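Local coordinates for glucose-binding protein (Thermus thermophilus HB27, PDB 2B3F) that binds glucose or galactose in the cleft between its two lobes and probably delivers the sugar to a membrane transport system, at residues V114-Y126 and A264-D278. Residues are numbered along the deposited sequence; the frame is centred on the assembly and turned at random.
Sequences VPVNIHRSNVMWY and APSPGTQGVFMMLSD. With GAL (beta-D-galactopyranose), chain G.
Two antiparallel interdomain segments of this periplasmic binding protein pair at the base of the sugar cleft, where Asn117 grips Asp278 twice: OD1 takes the backbone N of Asp278 at 2.8 Å, and ND2 gives a straight bond (171°) to the anti lone pair of OD2. An amide accepts and donates at once, helping, with Gln64 on OD1, to fix the carboxylate, whose OD1 and OD2 accept hydrogen bonds from the O2 and O3 hydroxyls of galactose. Leu276 CD1, 3.2 Å from galactose O2, is an apolar wall packed on His119 CB; Asp243 and Lys312 hold the His119 ring.

On the face away from the sugar, Arg120 CD makes a CH-pi contact over the Phe273 ring, 3.9 Å from its centroid; the long aliphatic stem suits the ring while its tip stays paired, NH2 with Val272 O and NH1 in a salt bridge with Asp336. Asn122 centres an inverse gamma turn, and its chi1 of 61° sends the amide toward 269-274: ND2 binds Val272 O and Thr269 OG1, while OD1 accepts Met274 N and Arg120 NE from opposite faces. Beyond, Met124 N bonds Ala264 O as the segments enter one lobe's four-stranded sheet, together forming the interdomain hinge connection typical of this family.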
ATOM      1  N   VAL A 114       2.982 -15.674   1.935  1.00 15.86           N
ATOM      2  CA  VAL A 114       3.220 -15.457   3.351  1.00 16.20           C
ATOM      3  C   VAL A 114       3.310 -13.959   3.610  1.00 16.41           C
ATOM      4  O   VAL A 114       4.240 -13.307   3.114  1.00 14.91           O
ATOM      5  CB  VAL A 114       4.542 -16.112   3.802  1.00 17.18           C
ATOM      6  CG1 VAL A 114       4.740 -15.960   5.317  1.00 18.38           C
ATOM      7  CG2 VAL A 114       4.587 -17.567   3.328  1.00 17.85           C
ATOM      8  N   PRO A 115       2.351 -13.408   4.365  1.00 16.86           N
ATOM      9  CA  PRO A 115       2.379 -11.974   4.677  1.00 16.77           C
ATOM     10  C   PRO A 115       3.515 -11.586   5.608  1.00 17.09           C
ATOM     11  O   PRO A 115       3.768 -12.276   6.603  1.00 16.21           O
ATOM     12  CB  PRO A 115       1.030 -11.712   5.337  1.00 17.37           C
ATOM     13  CG  PRO A 115       0.247 -12.972   5.193  1.00 19.09           C
ATOM     14  CD  PRO A 115       1.171 -14.082   4.951  1.00 17.38           C
ATOM     15  N   VAL A 116       4.204 -10.495   5.294  1.00 15.99           N
ATOM     16  CA  VAL A 116       5.286 -10.001   6.135  1.00 15.87           C
ATOM     17  C   VAL A 116       4.887  -8.805   6.983  1.00 15.34           C
ATOM     18  O   VAL A 116       5.551  -8.487   7.959  1.00 15.94           O
ATOM     19  CB  VAL A 116       6.564  -9.712   5.321  1.00 16.13           C
ATOM     20  CG1 VAL A 116       6.387  -8.545   4.374  1.00 18.63           C
ATOM     21  CG2 VAL A 116       7.763  -9.458   6.272  1.00 17.10           C
ATOM     22  N   ASN A 117       3.806  -8.131   6.600  1.00 14.89           N
ATOM     23  CA  ASN A 117       3.422  -6.895   7.227  1.00 14.56           C
ATOM     24  C   ASN A 117       1.959  -6.550   6.983  1.00 14.47           C
ATOM     25  O   ASN A 117       1.218  -7.278   6.295  1.00 13.95           O
ATOM     26  CB  ASN A 117       4.330  -5.746   6.730  1.00 14.25           C
ATOM     27  CG  ASN A 117       4.120  -5.415   5.254  1.00 15.16           C
ATOM     28  OD1 ASN A 117       3.218  -5.927   4.615  1.00 16.45           O
ATOM     29  ND2 ASN A 117       4.966  -4.530   4.716  1.00 15.99           N
ATOM     30  N   ILE A 118       1.569  -5.441   7.577  1.00 14.38           N
ATOM     31  CA  ILE A 118       0.338  -4.736   7.255  1.00 14.71           C
ATOM     32  C   ILE A 118       0.718  -3.257   7.097  1.00 13.96           C
ATOM     33  O   ILE A 118       1.291  -2.648   7.999  1.00 13.68           O
ATOM     34  CB  ILE A 118      -0.726  -4.858   8.376  1.00 15.64           C
ATOM     35  CG1 ILE A 118      -1.131  -6.324   8.600  1.00 15.57           C
ATOM     36  CG2 ILE A 118      -1.931  -4.004   8.080  1.00 14.51           C
ATOM     37  CD1 ILE A 118      -1.931  -6.963   7.504  1.00 18.50           C
ATOM     38  N   HIS A 119       0.426  -2.687   5.924  1.00 14.08           N
ATOM     39  CA  HIS A 119       0.471  -1.243   5.750  1.00 13.86           C
ATOM     40  C   HIS A 119      -0.959  -0.678   5.733  1.00 13.62           C
ATOM     41  O   HIS A 119      -1.932  -1.367   5.385  1.00 13.22           O
ATOM     42  CB  HIS A 119       1.175  -0.831   4.438  1.00 13.61           C
ATOM     43  CG  HIS A 119       2.677  -0.696   4.511  1.00 13.06           C
ATOM     44  ND1 HIS A 119       3.316   0.258   5.270  1.00 12.20           N
ATOM     45  CD2 HIS A 119       3.654  -1.355   3.838  1.00 12.55           C
ATOM     46  CE1 HIS A 119       4.624   0.169   5.067  1.00 12.76           C
ATOM     47  NE2 HIS A 119       4.852  -0.805   4.206  1.00 13.60           N
ATOM     48  N   ARG A 120      -1.058   0.594   6.085  1.00 14.06           N
ATOM     49  CA  ARG A 120      -2.294   1.358   6.023  1.00 14.32           C
ATOM     50  C   ARG A 120      -2.178   2.387   4.897  1.00 14.88           C
ATOM     51  O   ARG A 120      -1.177   3.121   4.829  1.00 15.27           O
ATOM     52  CB  ARG A 120      -2.497   2.116   7.322  1.00 14.49           C
ATOM     53  CG  ARG A 120      -3.842   2.777   7.413  1.00 14.55           C
ATOM     54  CD  ARG A 120      -4.079   3.332   8.787  1.00 15.61           C
ATOM     55  NE  ARG A 120      -5.426   3.844   8.923  1.00 16.00           N
ATOM     56  CZ  ARG A 120      -5.933   4.274  10.071  1.00 18.45           C
ATOM     57  NH1 ARG A 120      -5.196   4.259  11.157  1.00 20.57           N
ATOM     58  NH2 ARG A 120      -7.178   4.698  10.135  1.00 19.15           N
ATOM     59  N   SER A 121      -3.207   2.445   4.064  1.00 15.04           N
ATOM     60  CA  SER A 121      -3.250   3.364   2.944  1.00 14.85           C
ATOM     61  C   SER A 121      -3.726   4.765   3.357  1.00 15.71           C
ATOM     62  O   SER A 121      -3.155   5.773   2.908  1.00 14.48           O
ATOM     63  CB  SER A 121      -4.158   2.815   1.840  1.00 15.74           C
ATOM     64  OG  SER A 121      -4.315   3.785   0.808  1.00 14.96           O
ATOM     65  N   ASN A 122      -4.768   4.830   4.186  1.00 14.77           N
ATOM     66  CA  ASN A 122      -5.482   6.089   4.436  1.00 14.86           C
ATOM     67  C   ASN A 122      -4.912   6.883   5.618  1.00 15.11           C
ATOM     68  O   ASN A 122      -5.583   7.018   6.669  1.00 15.55           O
ATOM     69  CB  ASN A 122      -6.989   5.832   4.599  1.00 15.03           C
ATOM     70  CG  ASN A 122      -7.334   4.901   5.788  1.00 16.62           C
ATOM     71  OD1 ASN A 122      -6.656   3.904   6.045  1.00 15.89           O
ATOM     72  ND2 ASN A 122      -8.390   5.252   6.514  1.00 15.82           N
ATOM     73  N   VAL A 123      -3.691   7.403   5.446  1.00 15.36           N
ATOM     74  CA  VAL A 123      -3.081   8.250   6.453  1.00 16.07           C
ATOM     75  C   VAL A 123      -2.734   9.614   5.869  1.00 17.19           C
ATOM     76  O   VAL A 123      -2.218   9.725   4.747  1.00 16.36           O
ATOM     77  CB  VAL A 123      -1.806   7.614   7.084  1.00 16.29           C
ATOM     78  CG1 VAL A 123      -1.334   8.445   8.275  1.00 16.97           C
ATOM     79  CG2 VAL A 123      -2.093   6.149   7.502  1.00 16.18           C
ATOM     80  N   MET A 124      -3.018  10.645   6.665  1.00 17.77           N
ATOM     81  CA  MET A 124      -2.686  12.016   6.339  1.00 18.82           C
ATOM     82  C   MET A 124      -1.546  12.446   7.256  1.00 18.98           C
ATOM     83  O   MET A 124      -1.657  12.342   8.498  1.00 19.04           O
ATOM     84  CB  MET A 124      -3.904  12.942   6.548  1.00 19.51           C
ATOM     85  CG  MET A 124      -3.621  14.428   6.256  1.00 19.66           C
ATOM     86  SD  MET A 124      -5.089  15.461   6.518  1.00 23.01           S
ATOM     87  CE  MET A 124      -5.415  15.245   8.268  1.00 25.41           C
ATOM     88  N   TRP A 125      -0.459  12.913   6.645  1.00 18.78           N
ATOM     89  CA  TRP A 125       0.761  13.336   7.331  1.00 19.18           C
ATOM     90  C   TRP A 125       0.862  14.861   7.335  1.00 20.08           C
ATOM     91  O   TRP A 125       0.514  15.504   6.359  1.00 18.63           O
ATOM     92  CB  TRP A 125       2.000  12.756   6.647  1.00 18.81           C
ATOM     93  CG  TRP A 125       1.843  11.295   6.398  1.00 17.74           C
ATOM     94  CD1 TRP A 125       1.405  10.704   5.255  1.00 17.41           C
ATOM     95  CD2 TRP A 125       2.084  10.233   7.331  1.00 18.19           C
ATOM     96  NE1 TRP A 125       1.350   9.343   5.412  1.00 17.84           N
ATOM     97  CE2 TRP A 125       1.767   9.022   6.672  1.00 16.65           C
ATOM     98  CE3 TRP A 125       2.533  10.186   8.665  1.00 18.09           C
ATOM     99  CZ2 TRP A 125       1.870   7.787   7.294  1.00 17.29           C
ATOM    100  CZ3 TRP A 125       2.637   8.965   9.272  1.00 17.30           C
ATOM    101  CH2 TRP A 125       2.314   7.777   8.591  1.00 17.80           C
ATOM    102  N   TYR A 126       1.344  15.410   8.441  1.00 21.11           N
ATOM    103  CA  TYR A 126       1.513  16.845   8.587  1.00 23.05           C
ATOM    104  C   TYR A 126       2.548  17.091   9.676  1.00 24.28           C
ATOM    105  O   TYR A 126       2.967  16.159  10.366  1.00 23.50           O
ATOM    106  CB  TYR A 126       0.176  17.500   8.949  1.00 23.73           C
ATOM    107  CG  TYR A 126      -0.444  17.001  10.246  1.00 24.69           C
ATOM    108  CD1 TYR A 126      -0.138  17.602  11.462  1.00 26.08           C
ATOM    109  CD2 TYR A 126      -1.330  15.919  10.259  1.00 25.19           C
ATOM    110  CE1 TYR A 126      -0.696  17.150  12.655  1.00 25.95           C
ATOM    111  CE2 TYR A 126      -1.892  15.466  11.440  1.00 26.03           C
ATOM    112  CZ  TYR A 126      -1.571  16.084  12.635  1.00 26.51           C
ATOM    113  OH  TYR A 126      -2.135  15.626  13.809  1.00 28.60           O
ATOM    114  N   ALA A 264      -2.971  11.503  11.033  1.00 20.29           N
ATOM    115  CA  ALA A 264      -4.372  11.225  11.313  1.00 20.34           C
ATOM    116  C   ALA A 264      -4.920  10.367  10.184  1.00 20.30           C
ATOM    117  O   ALA A 264      -4.318  10.323   9.098  1.00 20.17           O
ATOM    118  CB  ALA A 264      -5.169  12.503  11.415  1.00 20.63           C
ATOM    119  N   PRO A 265      -6.064   9.704  10.414  1.00 20.12           N
ATOM    120  CA  PRO A 265      -6.720   9.039   9.294  1.00 20.00           C
ATOM    121  C   PRO A 265      -7.022  10.057   8.193  1.00 20.05           C
ATOM    122  O   PRO A 265      -7.160  11.266   8.480  1.00 21.40           O
ATOM    123  CB  PRO A 265      -8.008   8.502   9.909  1.00 20.33           C
ATOM    124  CG  PRO A 265      -7.673   8.303  11.353  1.00 20.94           C
ATOM    125  CD  PRO A 265      -6.818   9.514  11.667  1.00 20.61           C
ATOM    126  N   SER A 266      -7.094   9.604   6.948  1.00 18.71           N
ATOM    127  CA  SER A 266      -7.452  10.501   5.880  1.00 18.78           C
ATOM    128  C   SER A 266      -8.807  11.099   6.256  1.00 18.76           C
ATOM    129  O   SER A 266      -9.667  10.402   6.794  1.00 18.45           O
ATOM    130  CB  SER A 266      -7.534   9.772   4.539  1.00 18.46           C
ATOM    131  OG  SER A 266      -6.277   9.228   4.195  1.00 17.19           O
ATOM    132  N   PRO A 267      -9.002  12.393   5.960  1.00 19.91           N
ATOM    133  CA  PRO A 267     -10.280  13.032   6.258  1.00 19.76           C
ATOM    134  C   PRO A 267     -11.487  12.171   5.876  1.00 19.91           C
ATOM    135  O   PRO A 267     -11.544  11.601   4.780  1.00 20.25           O
ATOM    136  CB  PRO A 267     -10.201  14.323   5.436  1.00 20.20           C
ATOM    137  CG  PRO A 267      -8.782  14.646   5.376  1.00 19.94           C
ATOM    138  CD  PRO A 267      -8.074  13.324   5.288  1.00 19.67           C
ATOM    139  N   GLY A 268     -12.430  12.027   6.805  1.00 20.33           N
ATOM    140  CA  GLY A 268     -13.652  11.280   6.548  1.00 19.99           C
ATOM    141  C   GLY A 268     -13.522   9.770   6.687  1.00 19.69           C
ATOM    142  O   GLY A 268     -14.446   9.042   6.382  1.00 20.51           O
ATOM    143  N   THR A 269     -12.371   9.284   7.137  1.00 20.37           N
ATOM    144  CA  THR A 269     -12.165   7.828   7.198  1.00 20.76           C
ATOM    145  C   THR A 269     -11.813   7.329   8.592  1.00 21.26           C
ATOM    146  O   THR A 269     -11.464   6.169   8.772  1.00 20.77           O
ATOM    147  CB  THR A 269     -11.068   7.366   6.202  1.00 20.48           C
ATOM    148  OG1 THR A 269      -9.782   7.757   6.673  1.00 19.44           O
ATOM    149  CG2 THR A 269     -11.318   7.940   4.803  1.00 21.47           C
ATOM    150  N   GLN A 270     -11.944   8.207   9.580  1.00 21.62           N
ATOM    151  CA  GLN A 270     -11.627   7.879  10.960  1.00 22.49           C
ATOM    152  C   GLN A 270     -12.419   6.634  11.358  1.00 21.73           C
ATOM    153  O   GLN A 270     -13.619   6.523  11.060  1.00 21.56           O
ATOM    154  CB  GLN A 270     -11.984   9.055  11.892  1.00 23.80           C
ATOM    155  CG  GLN A 270     -11.215  10.362  11.634  1.00 29.48           C
ATOM    156  CD  GLN A 270     -11.577  11.060  10.296  1.00 34.01           C
ATOM    157  OE1 GLN A 270     -12.695  10.932   9.775  1.00 35.24           O
ATOM    158  NE2 GLN A 270     -10.606  11.793   9.743  1.00 39.22           N
ATOM    159  N   GLY A 271     -11.734   5.698  12.009  1.00 20.92           N
ATOM    160  CA  GLY A 271     -12.334   4.449  12.440  1.00 20.37           C
ATOM    161  C   GLY A 271     -12.285   3.327  11.419  1.00 20.24           C
ATOM    162  O   GLY A 271     -12.734   2.207  11.696  1.00 19.94           O
ATOM    163  N   VAL A 272     -11.742   3.627  10.234  1.00 18.97           N
ATOM    164  CA  VAL A 272     -11.617   2.644   9.166  1.00 18.37           C
ATOM    165  C   VAL A 272     -10.143   2.574   8.791  1.00 17.99           C
ATOM    166  O   VAL A 272      -9.476   3.605   8.646  1.00 18.65           O
ATOM    167  CB  VAL A 272     -12.443   3.007   7.917  1.00 18.13           C
ATOM    168  CG1 VAL A 272     -12.346   1.892   6.858  1.00 18.10           C
ATOM    169  CG2 VAL A 272     -13.892   3.262   8.288  1.00 19.20           C
ATOM    170  N   PHE A 273      -9.650   1.343   8.653  1.00 16.61           N
ATOM    171  CA  PHE A 273      -8.239   1.075   8.368  1.00 15.91           C
ATOM    172  C   PHE A 273      -8.259   0.428   6.998  1.00 15.34           C
ATOM    173  O   PHE A 273      -8.748  -0.688   6.827  1.00 14.60           O
ATOM    174  CB  PHE A 273      -7.692   0.150   9.464  1.00 15.98           C
ATOM    175  CG  PHE A 273      -6.198  -0.099   9.431  1.00 15.20           C
ATOM    176  CD1 PHE A 273      -5.423   0.186  10.545  1.00 15.30           C
ATOM    177  CD2 PHE A 273      -5.587  -0.733   8.357  1.00 14.28           C
ATOM    178  CE1 PHE A 273      -4.054  -0.093  10.582  1.00 15.30           C
ATOM    179  CE2 PHE A 273      -4.207  -1.020   8.384  1.00 15.10           C
ATOM    180  CZ  PHE A 273      -3.442  -0.700   9.499  1.00 15.33           C
ATOM    181  N   MET A 274      -7.774   1.158   5.991  1.00 14.73           N
ATOM    182  CA  MET A 274      -7.680   0.612   4.640  1.00 14.74           C
ATOM    183  C   MET A 274      -6.321  -0.065   4.522  1.00 14.58           C
ATOM    184  O   MET A 274      -5.281   0.603   4.494  1.00 14.23           O
ATOM    185  CB  MET A 274      -7.826   1.708   3.566  1.00 13.73           C
ATOM    186  CG  MET A 274      -7.714   1.133   2.178  1.00 14.78           C
ATOM    187  SD  MET A 274      -7.938   2.373   0.868  1.00 16.62           S
ATOM    188  CE  MET A 274      -9.685   2.474   0.791  1.00 15.92           C
ATOM    189  N   MET A 275      -6.339  -1.392   4.496  1.00 14.05           N
ATOM    190  CA  MET A 275      -5.107  -2.159   4.609  1.00 14.10           C
ATOM    191  C   MET A 275      -4.583  -2.642   3.272  1.00 13.29           C
ATOM    192  O   MET A 275      -5.302  -2.669   2.261  1.00 13.62           O
ATOM    193  CB  MET A 275      -5.301  -3.377   5.542  1.00 14.84           C
ATOM    194  CG  MET A 275      -6.279  -4.402   5.036  1.00 16.27           C
ATOM    195  SD  MET A 275      -5.666  -5.578   3.794  1.00 24.15           S
ATOM    196  CE  MET A 275      -4.462  -6.541   4.736  1.00 22.66           C
ATOM    197  N   LEU A 276      -3.310  -3.025   3.297  1.00 12.78           N
ATOM    198  CA  LEU A 276      -2.667  -3.820   2.267  1.00 12.82           C
ATOM    199  C   LEU A 276      -1.608  -4.657   2.983  1.00 12.39           C
ATOM    200  O   LEU A 276      -1.257  -4.361   4.137  1.00 12.79           O
ATOM    201  CB  LEU A 276      -2.002  -2.915   1.200  1.00 12.69           C
ATOM    202  CG  LEU A 276      -0.986  -1.918   1.758  1.00 12.56           C
ATOM    203  CD1 LEU A 276       0.369  -2.052   1.087  1.00 11.57           C
ATOM    204  CD2 LEU A 276      -1.506  -0.468   1.760  1.00 12.61           C
ATOM    205  N   SER A 277      -1.083  -5.659   2.302  1.00 12.43           N
ATOM    206  CA  SER A 277      -0.073  -6.519   2.910  1.00 12.93           C
ATOM    207  C   SER A 277       0.908  -7.000   1.872  1.00 13.00           C
ATOM    208  O   SER A 277       0.512  -7.554   0.852  1.00 12.78           O
ATOM    209  CB  SER A 277      -0.739  -7.714   3.611  1.00 13.28           C
ATOM    210  OG  SER A 277       0.250  -8.590   4.120  1.00 14.88           O
ATOM    211  N   ASP A 278       2.192  -6.738   2.126  1.00 12.98           N
ATOM    212  CA  ASP A 278       3.276  -7.263   1.339  1.00 13.30           C
ATOM    213  C   ASP A 278       3.498  -8.713   1.757  1.00 13.80           C
ATOM    214  O   ASP A 278       3.530  -9.002   2.948  1.00 14.39           O
ATOM    215  CB  ASP A 278       4.543  -6.445   1.575  1.00 13.42           C
ATOM    216  CG  ASP A 278       4.414  -4.999   1.059  1.00 13.08           C
ATOM    217  OD1 ASP A 278       4.048  -4.863  -0.130  1.00 13.43           O
ATOM    218  OD2 ASP A 278       4.666  -4.059   1.839  1.00 13.60           O
TER
HETATM  219  C1  GAL G3310       3.231  -0.448  -1.820  1.00 11.43           C
HETATM  220  C2  GAL G3310       4.000  -1.531  -1.052  1.00 12.31           C
HETATM  221  C3  GAL G3310       4.860  -0.941   0.057  1.00 11.16           C
HETATM  222  C4  GAL G3310       5.749   0.185  -0.474  1.00 12.13           C
HETATM  223  C5  GAL G3310       4.878   1.150  -1.313  1.00 12.53           C
HETATM  224  C6  GAL G3310       5.644   2.330  -1.933  1.00 11.86           C
HETATM  225  O1  GAL G3310       2.501  -0.995  -2.876  1.00 13.35           O
HETATM  226  O2  GAL G3310       3.065  -2.496  -0.542  1.00 11.86           O
HETATM  227  O3  GAL G3310       5.671  -1.953   0.636  1.00 13.91           O
HETATM  228  O4  GAL G3310       6.777  -0.408  -1.222  1.00 16.88           O
HETATM  229  O5  GAL G3310       4.192   0.477  -2.342  1.00 11.75           O
HETATM  230  O6  GAL G3310       6.456   1.895  -2.981  1.00 12.59           O
HETATM  231  O   HOH W   1      -8.912   5.311  12.473  1.00 21.50           O